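Local coordinates for uncharacterized protein (Bacteroides ovatus, PDB 3P02) that is of unknown function but contains a DUF4973 domain followed by a BT_3044-like C-terminal domain, at residues Y228-W233 against P247-S252; S191-Y196 against V212-T217; S164-T169 against G293-S298; D271-F276 against E288-G293. One frame throughout, in Å; residues are numbered along the deposited sequence.

Contact 1. Residues Y228-W233 against P247-S252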
loop_
_atom_site.group_PDB
_atom_site.type_symbol
_atom_site.label_atom_id
_atom_site.label_comp_id
_atom_site.label_asym_id
_atom_site.label_seq_id
_atom_site.Cartn_x
_atom_site.Cartn_y
_atom_site.Cartn_z
ATOM N N TYR A 228 -5.524 -25.581 0.337
ATOM C CA TYR A 228 -5.483 -25.136 -1.047
ATOM C C TYR A 228 -4.054 -25.010 -1.537
ATOM O O TYR A 228 -3.163 -24.655 -0.771
ATOM C CB TYR A 228 -6.223 -23.816 -1.211
ATOM C CG TYR A 228 -7.721 -23.998 -1.168
ATOM C CD1 TYR A 228 -8.436 -24.304 -2.321
ATOM C CD2 TYR A 228 -8.409 -23.972 0.041
ATOM C CE1 TYR A 228 -9.811 -24.544 -2.277
ATOM C CE2 TYR A 228 -9.773 -24.256 0.105
ATOM C CZ TYR A 228 -10.473 -24.518 -1.061
ATOM O OH TYR A 228 -11.822 -24.781 -0.999
ATOM N N LYS A 229 -3.847 -25.321 -2.817
ATOM C CA LYS A 229 -2.528 -25.267 -3.456
ATOM C C LYS A 229 -2.093 -23.817 -3.708
ATOM O O LYS A 229 -2.916 -22.905 -3.894
ATOM C CB LYS A 229 -2.570 -25.984 -4.834
ATOM C CG LYS A 229 -2.803 -27.479 -4.753
ATOM C CD LYS A 229 -2.911 -28.076 -6.177
ATOM C CE LYS A 229 -3.568 -29.418 -6.113
ATOM N NZ LYS A 229 -3.623 -30.025 -7.463
HETATM N N MSE A 230 -0.775 -23.642 -3.767
HETATM C CA MSE A 230 -0.125 -22.381 -4.105
HETATM C C MSE A 230 0.979 -22.624 -5.096
HETATM O O MSE A 230 1.436 -23.765 -5.287
HETATM C CB MSE A 230 0.469 -21.738 -2.848
HETATM C CG MSE A 230 -0.593 -21.430 -1.805
HETATM SE SE MSE A 230 0.145 -20.436 -0.355
HETATM C CE MSE A 230 0.430 -18.788 -1.387
ATOM N N LYS A 231 1.418 -21.535 -5.726
ATOM C CA LYS A 231 2.644 -21.505 -6.519
ATOM C C LYS A 231 3.591 -20.543 -5.805
ATOM O O LYS A 231 3.133 -19.560 -5.220
ATOM C CB LYS A 231 2.393 -21.066 -7.965
ATOM C CG LYS A 231 1.572 -22.103 -8.741
ATOM C CD LYS A 231 1.213 -21.633 -10.140
ATOM C CE LYS A 231 0.325 -22.625 -10.854
ATOM N NZ LYS A 231 -0.066 -22.139 -12.204
ATOM N N ILE A 232 4.882 -20.811 -5.874
ATOM C CA ILE A 232 5.914 -19.936 -5.328
ATOM C C ILE A 232 7.036 -19.832 -6.363
ATOM O O ILE A 232 7.443 -20.855 -6.940
ATOM C CB ILE A 232 6.438 -20.405 -3.925
ATOM C CG1 ILE A 232 7.297 -19.286 -3.278
ATOM C CG2 ILE A 232 7.204 -21.773 -4.015
ATOM C CD1 ILE A 232 7.735 -19.594 -1.779
ATOM N N TRP A 233 7.540 -18.616 -6.614
ATOM C CA TRP A 233 8.627 -18.484 -7.572
ATOM C C TRP A 233 9.350 -17.151 -7.417
ATOM O O TRP A 233 8.876 -16.258 -6.720
ATOM C CB TRP A 233 8.092 -18.642 -9.028
ATOM C CG TRP A 233 7.256 -17.493 -9.522
ATOM C CD1 TRP A 233 7.666 -16.482 -10.346
ATOM C CD2 TRP A 233 5.851 -17.272 -9.289
ATOM N NE1 TRP A 233 6.619 -15.628 -10.609
ATOM C CE2 TRP A 233 5.488 -16.096 -9.988
ATOM C CE3 TRP A 233 4.847 -17.993 -8.614
ATOM C CZ2 TRP A 233 4.168 -15.624 -10.030
ATOM C CZ3 TRP A 233 3.557 -17.480 -8.584
ATOM C CH2 TRP A 233 3.227 -16.304 -9.280
ATOM N N PRO A 247 3.971 -24.348 -1.449
ATOM C CA PRO A 247 3.235 -24.008 -0.221
ATOM C C PRO A 247 1.745 -24.335 -0.328
ATOM O O PRO A 247 1.204 -24.587 -1.419
ATOM C CB PRO A 247 3.469 -22.489 -0.062
ATOM C CG PRO A 247 4.597 -22.145 -0.981
ATOM C CD PRO A 247 4.509 -23.136 -2.108
ATOM N N THR A 248 1.081 -24.381 0.839
ATOM C CA THR A 248 -0.366 -24.605 0.940
ATOM C C THR A 248 -0.987 -23.522 1.819
ATOM O O THR A 248 -0.280 -22.854 2.586
ATOM C CB THR A 248 -0.701 -25.982 1.516
ATOM O OG1 THR A 248 -0.220 -26.031 2.869
ATOM C CG2 THR A 248 -0.154 -27.127 0.677
ATOM N N TYR A 249 -2.297 -23.339 1.722
ATOM C CA TYR A 249 -2.937 -22.381 2.620
ATOM C C TYR A 249 -4.317 -22.837 2.996
ATOM O O TYR A 249 -4.943 -23.668 2.311
ATOM C CB TYR A 249 -2.990 -20.952 2.055
ATOM C CG TYR A 249 -3.981 -20.746 0.928
ATOM C CD1 TYR A 249 -3.708 -21.194 -0.359
ATOM C CD2 TYR A 249 -5.165 -20.048 1.137
ATOM C CE1 TYR A 249 -4.580 -20.940 -1.414
ATOM C CE2 TYR A 249 -6.054 -19.791 0.083
ATOM C CZ TYR A 249 -5.761 -20.253 -1.187
ATOM O OH TYR A 249 -6.649 -20.062 -2.219
ATOM N N LYS A 250 -4.785 -22.272 4.108
ATOM C CA LYS A 250 -6.132 -22.460 4.613
ATOM C C LYS A 250 -6.693 -21.103 4.934
ATOM O O LYS A 250 -5.959 -20.204 5.380
ATOM C CB LYS A 250 -6.154 -23.356 5.853
ATOM C CG LYS A 250 -5.797 -24.816 5.588
ATOM C CD LYS A 250 -6.056 -25.688 6.828
ATOM C CE LYS A 250 -7.512 -26.072 6.972
ATOM N NZ LYS A 250 -7.769 -26.831 8.225
ATOM N N VAL A 251 -7.972 -20.938 4.657
ATOM C CA VAL A 251 -8.707 -19.695 4.917
ATOM C C VAL A 251 -9.894 -20.064 5.752
ATOM O O VAL A 251 -10.648 -20.957 5.354
ATOM C CB VAL A 251 -9.160 -18.926 3.645
ATOM C CG1 VAL A 251 -9.947 -17.672 4.020
ATOM C CG2 VAL A 251 -8.000 -18.542 2.763
ATOM N N SER A 252 -10.122 -19.353 6.860
ATOM C CA SER A 252 -11.298 -19.574 7.716
ATOM C C SER A 252 -11.717 -18.268 8.339
ATOM O O SER A 252 -10.915 -17.336 8.442
ATOM C CB SER A 252 -11.003 -20.586 8.825
ATOM O OG SER A 252 -9.865 -20.174 9.566
#
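Y249 turns its ring under Y228, and the CB of Y228 sits over one face of it, 3.7 Å from the ring centroid and offset toward the rim, in a CH-pi contact. The two rings themselves meet obliquely, their planes at 40°. Y249 reaches this place because its CG lies between its own backbone N and carbonyl carbon (chi1 73°), a crowded position. At the edge of the same ring, near its plane, stands K229 O. M230, a selenomethionine, crosses Y249 at about a right angle: its CG comes within 3.4 Å of Y249 CD1, while SE lies obliquely to the ring in a Met-aromatic contact. M230 also crosses P247, with SE against the proline CB at 3.9 Å. Strands 228-234 and 242-255, which carry these residues, are neighbours in a beta hairpin of the long antiparallel sheet. Y228 and Y249 form a hydrogen-bonded pair, with Y228 N giving to Y249 O at 2.8 Å and Y249 N to Y228 O at 2.9 Å. The bond from M230 N to P247 O is weak, at 3.2 Å and 122°. Beyond it I232 CG2 packs on P247 CD at 3.6 Å. Y249 OH reaches T217 O on strand 211-220, and an alanine here would probably leave that carbonyl without this donor and open a gap beneath Y228 CB. T248 OG1 is hydrogen-bonded to D271 OD2.

Contact 2. Residues S191-Y196 against V212-T217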
loop_
_atom_site.group_PDB
_atom_site.type_symbol
_atom_site.label_atom_id
_atom_site.label_comp_id
_atom_site.label_asym_id
_atom_site.label_seq_id
_atom_site.Cartn_x
_atom_site.Cartn_y
_atom_site.Cartn_z
ATOM N N SER A 191 -4.943 -12.582 -6.924
ATOM C CA SER A 191 -4.510 -13.856 -6.328
ATOM C C SER A 191 -2.988 -13.977 -6.180
ATOM O O SER A 191 -2.525 -14.895 -5.497
ATOM C CB SER A 191 -5.024 -15.038 -7.153
ATOM O OG SER A 191 -4.425 -15.126 -8.437
ATOM N N ILE A 192 -2.217 -13.079 -6.829
ATOM C CA ILE A 192 -0.751 -13.131 -6.779
ATOM C C ILE A 192 -0.256 -11.958 -5.930
ATOM O O ILE A 192 -0.709 -10.811 -6.101
ATOM C CB ILE A 192 -0.099 -13.098 -8.201
ATOM C CG1 ILE A 192 -0.575 -14.307 -9.071
ATOM C CG2 ILE A 192 1.468 -13.042 -8.113
ATOM C CD1 ILE A 192 -0.169 -14.144 -10.562
ATOM N N VAL A 193 0.650 -12.272 -5.000
ATOM C CA VAL A 193 1.309 -11.299 -4.143
ATOM C C VAL A 193 2.811 -11.537 -4.214
ATOM O O VAL A 193 3.260 -12.502 -4.820
ATOM C CB VAL A 193 0.818 -11.413 -2.651
ATOM C CG1 VAL A 193 -0.692 -11.157 -2.507
ATOM C CG2 VAL A 193 1.212 -12.755 -2.033
ATOM N N PHE A 194 3.578 -10.682 -3.559
ATOM C CA PHE A 194 4.994 -10.974 -3.362
ATOM C C PHE A 194 5.421 -10.446 -2.017
ATOM O O PHE A 194 4.822 -9.508 -1.492
ATOM C CB PHE A 194 5.902 -10.399 -4.452
ATOM C CG PHE A 194 5.915 -8.898 -4.547
ATOM C CD1 PHE A 194 6.796 -8.138 -3.769
ATOM C CD2 PHE A 194 5.074 -8.236 -5.441
ATOM C CE1 PHE A 194 6.834 -6.738 -3.894
ATOM C CE2 PHE A 194 5.091 -6.837 -5.540
ATOM C CZ PHE A 194 5.976 -6.100 -4.775
ATOM N N PHE A 195 6.446 -11.054 -1.461
ATOM C CA PHE A 195 7.087 -10.548 -0.269
ATOM C C PHE A 195 8.562 -10.501 -0.624
ATOM O O PHE A 195 8.945 -10.974 -1.703
ATOM C CB PHE A 195 6.785 -11.406 0.973
ATOM C CG PHE A 195 7.363 -12.806 0.952
ATOM C CD1 PHE A 195 6.708 -13.844 0.277
ATOM C CD2 PHE A 195 8.571 -13.081 1.580
ATOM C CE1 PHE A 195 7.277 -15.128 0.205
ATOM C CE2 PHE A 195 9.118 -14.385 1.548
ATOM C CZ PHE A 195 8.459 -15.388 0.867
ATOM N N TYR A 196 9.394 -9.994 0.283
ATOM C CA TYR A 196 10.826 -9.973 0.019
ATOM C C TYR A 196 11.563 -10.987 0.891
ATOM O O TYR A 196 11.353 -11.028 2.100
ATOM C CB TYR A 196 11.426 -8.578 0.300
ATOM C CG TYR A 196 10.773 -7.448 -0.462
ATOM C CD1 TYR A 196 10.902 -7.347 -1.846
ATOM C CD2 TYR A 196 10.026 -6.475 0.203
ATOM C CE1 TYR A 196 10.290 -6.305 -2.556
ATOM C CE2 TYR A 196 9.450 -5.409 -0.487
ATOM C CZ TYR A 196 9.582 -5.329 -1.864
ATOM O OH TYR A 196 8.996 -4.275 -2.511
ATOM N N VAL A 212 9.810 -12.517 -3.875
ATOM C CA VAL A 212 9.344 -13.907 -3.943
ATOM C C VAL A 212 7.841 -13.845 -4.126
ATOM O O VAL A 212 7.145 -13.232 -3.308
ATOM C CB VAL A 212 9.749 -14.734 -2.702
ATOM C CG1 VAL A 212 9.140 -16.137 -2.797
ATOM C CG2 VAL A 212 11.274 -14.806 -2.574
ATOM N N PHE A 213 7.353 -14.439 -5.209
ATOM C CA PHE A 213 5.944 -14.403 -5.554
ATOM C C PHE A 213 5.212 -15.597 -4.988
ATOM O O PHE A 213 5.754 -16.706 -4.950
ATOM C CB PHE A 213 5.778 -14.388 -7.073
ATOM C CG PHE A 213 6.318 -13.157 -7.774
ATOM C CD1 PHE A 213 7.667 -13.070 -8.129
ATOM C CD2 PHE A 213 5.491 -12.074 -8.045
ATOM C CE1 PHE A 213 8.185 -11.901 -8.724
ATOM C CE2 PHE A 213 5.999 -10.916 -8.655
ATOM C CZ PHE A 213 7.338 -10.841 -8.998
ATOM N N LEU A 214 3.964 -15.355 -4.570
ATOM C CA LEU A 214 3.028 -16.377 -4.080
ATOM C C LEU A 214 1.749 -16.265 -4.821
ATOM O O LEU A 214 1.215 -15.145 -4.946
ATOM C CB LEU A 214 2.736 -16.212 -2.564
ATOM C CG LEU A 214 3.926 -16.500 -1.627
ATOM C CD1 LEU A 214 3.648 -15.937 -0.214
ATOM C CD2 LEU A 214 4.241 -18.015 -1.589
ATOM N N GLN A 215 1.233 -17.397 -5.288
ATOM C CA GLN A 215 -0.062 -17.420 -5.957
ATOM C C GLN A 215 -1.012 -18.287 -5.159
ATOM O O GLN A 215 -0.676 -19.429 -4.852
ATOM C CB GLN A 215 0.069 -17.924 -7.400
ATOM C CG GLN A 215 -1.262 -17.984 -8.159
ATOM C CD GLN A 215 -1.061 -18.476 -9.570
ATOM O OE1 GLN A 215 0.047 -18.450 -10.110
ATOM N NE2 GLN A 215 -2.127 -18.926 -10.208
ATOM N N PHE A 216 -2.175 -17.733 -4.812
ATOM C CA PHE A 216 -3.213 -18.448 -4.069
ATOM C C PHE A 216 -4.173 -19.049 -5.077
ATOM O O PHE A 216 -4.971 -18.321 -5.670
ATOM C CB PHE A 216 -3.940 -17.457 -3.131
ATOM C CG PHE A 216 -3.057 -16.930 -2.035
ATOM C CD1 PHE A 216 -2.178 -15.864 -2.267
ATOM C CD2 PHE A 216 -3.058 -17.520 -0.777
ATOM C CE1 PHE A 216 -1.345 -15.389 -1.253
ATOM C CE2 PHE A 216 -2.247 -17.021 0.252
ATOM C CZ PHE A 216 -1.376 -15.963 -0.002
ATOM N N THR A 217 -4.089 -20.351 -5.307
ATOM C CA THR A 217 -4.987 -20.971 -6.296
ATOM C C THR A 217 -6.330 -21.318 -5.668
ATOM O O THR A 217 -6.456 -21.417 -4.448
ATOM C CB THR A 217 -4.359 -22.280 -6.884
ATOM O OG1 THR A 217 -4.601 -23.372 -5.969
ATOM C CG2 THR A 217 -2.845 -22.139 -7.225
HETATM O O HOH W 1 -4.806 -17.934 -8.932
#
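The F195 ring carries V212 on one face, with V212 CB 4.1 Å from the ring centroid and offset toward the rim, while L214 CD1 approaches the ring obliquely, 3.7 Å from F195 CD1. V212 and F195 lie side by side and point the same way. On this side of the sheet too, F216 offers its edge to S191 O and V193 CG2, the latter 3.8 Å from F216 CE1. On the other face of the sheet, the F213 ring has F194 CB over one face and I192 CG2 at its edge, 4.1 Å from F213 CD2. The F194 and F213 rings meet obliquely. Five backbone hydrogen bonds make this a regular antiparallel pairing in the long sheet of the C-terminal region; that from F216 N to S191 O is nearly straight at 175°. F195 reaches V212 and L214 with CG between its own backbone N and carbonyl carbon (chi1 67°), and an alanine here would probably open a gap beside both. At the S191 end a water donates to F216 O; its link to S191 OG and Q215 NE2 rests on one of two conformers of each and is doubtful. F216 stacks on F157 and F213 on W233.

Contact 3. Residues S164-T169 against G293-S298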
loop_
_atom_site.group_PDB
_atom_site.type_symbol
_atom_site.label_atom_id
_atom_site.label_comp_id
_atom_site.label_asym_id
_atom_site.label_seq_id
_atom_site.Cartn_x
_atom_site.Cartn_y
_atom_site.Cartn_z
ATOM N N SER A 164 7.121 -14.471 12.120
ATOM C CA SER A 164 8.037 -15.128 13.079
ATOM C C SER A 164 8.229 -16.637 12.857
ATOM O O SER A 164 9.191 -17.199 13.378
ATOM C CB SER A 164 7.596 -14.882 14.515
ATOM O OG SER A 164 7.646 -13.492 14.806
ATOM N N SER A 165 7.308 -17.299 12.135
ATOM C CA SER A 165 7.459 -18.728 11.864
ATOM C C SER A 165 8.117 -18.985 10.496
ATOM O O SER A 165 8.166 -20.132 10.071
ATOM C CB SER A 165 6.103 -19.434 11.936
ATOM O OG SER A 165 5.735 -19.610 13.293
ATOM N N LEU A 166 8.574 -17.929 9.786
ATOM C CA LEU A 166 9.305 -18.104 8.524
ATOM C C LEU A 166 10.781 -17.872 8.849
ATOM O O LEU A 166 11.256 -16.730 8.927
ATOM C CB LEU A 166 8.794 -17.203 7.379
ATOM C CG LEU A 166 9.445 -17.501 6.029
ATOM C CD1 LEU A 166 9.208 -18.979 5.570
ATOM C CD2 LEU A 166 8.911 -16.548 4.955
ATOM N N LEU A 167 11.490 -18.984 9.143
ATOM C CA LEU A 167 12.841 -18.900 9.691
ATOM C C LEU A 167 13.918 -18.871 8.626
ATOM O O LEU A 167 13.967 -19.730 7.737
ATOM C CB LEU A 167 13.069 -20.084 10.651
ATOM C CG LEU A 167 11.973 -20.249 11.758
ATOM C CD1 LEU A 167 12.239 -21.519 12.579
ATOM C CD2 LEU A 167 11.957 -19.046 12.711
ATOM N N GLY A 168 14.788 -17.877 8.760
ATOM C CA GLY A 168 15.931 -17.709 7.886
ATOM C C GLY A 168 17.131 -18.407 8.494
ATOM O O GLY A 168 17.498 -18.129 9.632
ATOM N N THR A 169 17.770 -19.289 7.740
ATOM C CA THR A 169 18.979 -20.004 8.189
ATOM C C THR A 169 19.987 -20.051 7.055
ATOM O O THR A 169 19.677 -19.652 5.945
ATOM C CB THR A 169 18.607 -21.476 8.573
ATOM O OG1 THR A 169 18.205 -22.177 7.388
ATOM C CG2 THR A 169 17.565 -21.586 9.675
ATOM N N GLY A 293 9.208 -22.516 6.667
ATOM C CA GLY A 293 8.155 -22.353 7.665
ATOM C C GLY A 293 6.859 -21.902 7.044
ATOM O O GLY A 293 6.458 -22.401 5.990
ATOM N N GLY A 294 6.216 -20.962 7.711
ATOM C CA GLY A 294 4.943 -20.460 7.253
ATOM C C GLY A 294 4.684 -19.032 7.649
ATOM O O GLY A 294 5.531 -18.366 8.261
ATOM N N LEU A 295 3.534 -18.540 7.187
ATOM C CA LEU A 295 3.063 -17.171 7.416
ATOM C C LEU A 295 1.614 -17.186 7.812
ATOM O O LEU A 295 0.894 -18.103 7.436
ATOM C CB LEU A 295 3.192 -16.362 6.120
ATOM C CG LEU A 295 4.627 -16.218 5.559
ATOM C CD1 LEU A 295 4.608 -15.603 4.153
ATOM C CD2 LEU A 295 5.499 -15.343 6.477
ATOM N N SER A 296 1.168 -16.175 8.535
ATOM C CA SER A 296 -0.240 -16.138 8.877
ATOM C C SER A 296 -0.721 -14.715 9.036
ATOM O O SER A 296 0.062 -13.801 9.341
ATOM C CB SER A 296 -0.534 -16.924 10.153
ATOM O OG SER A 296 0.136 -16.389 11.278
ATOM N N VAL A 297 -2.020 -14.526 8.794
ATOM C CA VAL A 297 -2.662 -13.247 9.054
ATOM C C VAL A 297 -3.933 -13.524 9.855
ATOM O O VAL A 297 -4.636 -14.524 9.617
ATOM C CB VAL A 297 -2.921 -12.385 7.782
ATOM C CG1 VAL A 297 -4.027 -12.962 6.904
ATOM C CG2 VAL A 297 -3.230 -10.922 8.149
ATOM N N SER A 298 -4.225 -12.631 10.789
ATOM C CA SER A 298 -5.446 -12.699 11.578
ATOM C C SER A 298 -6.093 -11.309 11.473
ATOM O O SER A 298 -5.604 -10.356 12.072
ATOM C CB SER A 298 -5.117 -13.082 13.021
ATOM O OG SER A 298 -6.274 -13.040 13.834
HETATM O O HOH W 2 5.120 -16.649 10.323
#
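L166 and L295 make the apolar part of this contact: their side chains run across each other at a slant, with L166 CB and L295 CD2 3.9 Å apart. L166 CD1 lies 3.7 Å from G293 N, alongside the glycine backbone. The direct polar link is a single hydrogen bond, from G294 N to S165 O at 3.2 Å. Its donor stands well above the carbonyl plane, 58° out of it. The same oxygen receives a CA-H...O contact from G293 CA at 3.3 Å. A water adds a second, indirect link by accepting from S165 N at 2.9 Å and donating to G294 O at 2.7 Å. Steric demands fix G293 as glycine: a CB would point toward 164-169 and run into S165 O, and the backbone angles of 139° and -137° would also jam it against the preceding carbonyl oxygen. L166 and L295 both rest on I272 of strand 262-278. The bridge between L166 and G293 is an antiparallel non-hydrogen-bonded pair at a corner in strand 287-302, where the chain leaves the side of strand 166-170 and continues past strand 159-162, with L295 against F161, as in a strongly bent, curled antiparallel sheet.

Contact 4. Residues D271-F276 against E288-G293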
loop_
_atom_site.group_PDB
_atom_site.type_symbol
_atom_site.label_atom_id
_atom_site.label_comp_id
_atom_site.label_asym_id
_atom_site.label_seq_id
_atom_site.Cartn_x
_atom_site.Cartn_y
_atom_site.Cartn_z
ATOM N N ASP A 271 4.304 -24.854 4.545
ATOM C CA ASP A 271 5.123 -25.587 3.585
ATOM C C ASP A 271 5.954 -24.675 2.668
ATOM O O ASP A 271 6.206 -25.001 1.510
ATOM C CB ASP A 271 4.274 -26.574 2.747
ATOM C CG ASP A 271 3.510 -27.570 3.577
ATOM O OD1 ASP A 271 4.077 -28.073 4.565
ATOM O OD2 ASP A 271 2.325 -27.755 3.309
ATOM N N ILE A 272 6.421 -23.554 3.214
ATOM C CA ILE A 272 7.393 -22.708 2.506
ATOM C C ILE A 272 8.768 -23.278 2.846
ATOM O O ILE A 272 9.066 -23.491 4.020
ATOM C CB ILE A 272 7.287 -21.229 2.922
ATOM C CG1 ILE A 272 5.873 -20.691 2.597
ATOM C CG2 ILE A 272 8.373 -20.392 2.191
ATOM C CD1 ILE A 272 5.598 -19.248 3.245
ATOM N N ASP A 273 9.593 -23.501 1.836
ATOM C CA ASP A 273 10.951 -24.014 2.056
ATOM C C ASP A 273 11.761 -23.719 0.812
ATOM O O ASP A 273 11.588 -24.388 -0.206
ATOM C CB ASP A 273 10.949 -25.524 2.383
ATOM C CG ASP A 273 12.295 -26.099 2.797
ATOM O OD1 ASP A 273 13.334 -25.432 2.559
ATOM O OD2 ASP A 273 12.310 -27.203 3.363
ATOM N N PHE A 274 12.603 -22.672 0.870
ATOM C CA PHE A 274 13.406 -22.364 -0.301
ATOM C C PHE A 274 14.757 -21.825 0.044
ATOM O O PHE A 274 14.912 -21.036 0.982
ATOM C CB PHE A 274 12.690 -21.367 -1.250
ATOM C CG PHE A 274 12.403 -19.999 -0.648
ATOM C CD1 PHE A 274 13.357 -18.972 -0.710
ATOM C CD2 PHE A 274 11.209 -19.744 -0.000
ATOM C CE1 PHE A 274 13.097 -17.700 -0.159
ATOM C CE2 PHE A 274 10.937 -18.464 0.518
ATOM C CZ PHE A 274 11.893 -17.459 0.449
ATOM N N ASP A 275 15.731 -22.175 -0.799
ATOM C CA ASP A 275 17.049 -21.586 -0.743
ATOM C C ASP A 275 17.071 -20.323 -1.598
ATOM O O ASP A 275 16.380 -20.246 -2.612
ATOM C CB ASP A 275 18.134 -22.555 -1.264
ATOM C CG ASP A 275 18.435 -23.748 -0.396
ATOM O OD1 ASP A 275 18.092 -23.711 0.826
ATOM O OD2 ASP A 275 19.093 -24.683 -0.898
ATOM N N PHE A 276 17.926 -19.364 -1.220
ATOM C CA PHE A 276 18.172 -18.167 -2.013
ATOM C C PHE A 276 19.500 -17.625 -1.595
ATOM O O PHE A 276 20.008 -17.970 -0.524
ATOM C CB PHE A 276 17.066 -17.112 -1.875
ATOM C CG PHE A 276 17.156 -16.348 -0.585
ATOM C CD1 PHE A 276 16.641 -16.882 0.600
ATOM C CD2 PHE A 276 17.777 -15.093 -0.543
ATOM C CE1 PHE A 276 16.786 -16.188 1.803
ATOM C CE2 PHE A 276 17.943 -14.418 0.664
ATOM C CZ PHE A 276 17.434 -14.959 1.827
ATOM N N GLU A 288 24.568 -17.949 1.195
ATOM C CA GLU A 288 23.561 -18.914 0.783
ATOM C C GLU A 288 22.625 -19.185 1.942
ATOM O O GLU A 288 22.992 -19.860 2.915
ATOM C CB GLU A 288 24.228 -20.209 0.303
ATOM C CG GLU A 288 25.132 -19.970 -0.891
ATOM C CD GLU A 288 25.780 -21.206 -1.489
ATOM O OE1 GLU A 288 25.535 -22.327 -0.988
ATOM O OE2 GLU A 288 26.567 -21.037 -2.450
ATOM N N TYR A 289 21.417 -18.665 1.821
ATOM C CA TYR A 289 20.414 -18.798 2.848
ATOM C C TYR A 289 19.277 -19.742 2.467
ATOM O O TYR A 289 19.170 -20.197 1.334
ATOM C CB TYR A 289 19.789 -17.415 3.100
ATOM C CG TYR A 289 20.654 -16.428 3.855
ATOM C CD1 TYR A 289 21.102 -16.712 5.145
ATOM C CD2 TYR A 289 20.851 -15.138 3.370
ATOM C CE1 TYR A 289 21.787 -15.761 5.906
ATOM C CE2 TYR A 289 21.557 -14.182 4.112
ATOM C CZ TYR A 289 21.981 -14.483 5.399
ATOM O OH TYR A 289 22.736 -13.574 6.115
ATOM N N ASN A 290 18.380 -19.933 3.422
ATOM C CA ASN A 290 17.153 -20.703 3.267
ATOM C C ASN A 290 16.076 -20.080 4.132
ATOM O O ASN A 290 16.376 -19.614 5.236
ATOM C CB ASN A 290 17.378 -22.171 3.688
ATOM C CG ASN A 290 16.081 -22.981 3.695
ATOM O OD1 ASN A 290 15.330 -23.008 4.687
ATOM N ND2 ASN A 290 15.823 -23.713 2.623
HETATM N N MSE A 291 14.845 -20.060 3.647
HETATM C CA MSE A 291 13.703 -19.637 4.475
HETATM C C MSE A 291 12.744 -20.799 4.527
HETATM O O MSE A 291 12.396 -21.331 3.476
HETATM C CB MSE A 291 13.018 -18.371 3.919
HETATM C CG MSE A 291 14.012 -17.202 3.907
HETATM SE SE MSE A 291 13.150 -15.521 3.637
HETATM C CE MSE A 291 12.453 -15.244 5.364
ATOM N N LYS A 292 12.355 -21.211 5.733
ATOM C CA LYS A 292 11.452 -22.361 5.895
ATOM C C LYS A 292 10.416 -22.105 6.948
ATOM O O LYS A 292 10.724 -21.638 8.046
ATOM C CB LYS A 292 12.276 -23.618 6.280
ATOM C CG LYS A 292 11.452 -24.901 6.456
ATOM C CD LYS A 292 12.359 -26.124 6.661
ATOM C CE LYS A 292 11.556 -27.417 6.779
ATOM N NZ LYS A 292 10.811 -27.764 5.511
ATOM N N GLY A 293 9.208 -22.516 6.667
ATOM C CA GLY A 293 8.155 -22.353 7.665
ATOM C C GLY A 293 6.859 -21.902 7.044
ATOM O O GLY A 293 6.458 -22.401 5.990
HETATM O O HOH W 3 8.210 -25.721 5.399
#
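A beta hairpin is closed here, D273 and N290 lying on one face of its two antiparallel strands and F274 and M291 on the other. On the polar face the amide of N290 bridges two carboxylates. Its ND2 gives a nearly straight bond to D273 OD1 at 3.0 Å and another to D275 OD1 at 2.9 Å, both acceptors lying near the amide plane. The carboxylates are turned steeply to that plane, by 87° for D273 and 79° for D275. Two bonds from one nitrogen would thus restrain the amide's rotation. D273 OD2 makes a salt bridge with K292 NZ at 2.7 Å, met from above the carboxylate plane, so both oxygens of D273 are engaged. The lysine chain is extended until its last torsion, which bends NZ aside (chi4 65°). D275 OD2 is hydrogen-bonded to Y244 OH.

The other face is apolar and largely aromatic. M291 CB lies over the F274 ring, 4.1 Å from its centroid, and SE makes oblique Met-aromatic contacts with both F274 and F276. F276 CE1 packs against Y289 CB at 3.5 Å, and Y289 CB lies over the F276 ring, although the two rings meet obliquely. Six backbone hydrogen bonds run through the pairs I272-G293, F274-M291 and F276-Y289; a water also donates to I272 O at 2.8 Å. Strand 242-255 adjoins 271-276 on one flank, through backbone hydrogen bonds between D273 and Y244 and between D275 and N242, while strand 166-170 adjoins 288-293 on the other, with M291 resting on L166, and also on F178 of strand 176-178.

How the contacts relate
All four contacts belong to one antiparallel sheet. Contact 2 is the buried one, dominated by phenylalanine and aliphatic packing; contacts 1, 3 and 4 are partly buried, and contact 4 alone has a charged face with a salt bridge. Contact 1 adjoins contact 2 through neighbouring strands 211-220 and 228-234, and contact 4 through strands 242-255 and 262-278, where P247 packs on I272. Contacts 3 and 4 use the same strand, 287-302, and share G293, but contact 3 relies on one direct hydrogen bond and a water where contact 4 has a full ladder. Inside the sheet's curl, F195 of contact 2 touches both L166 and F274, bringing contacts 2, 3 and 4 together.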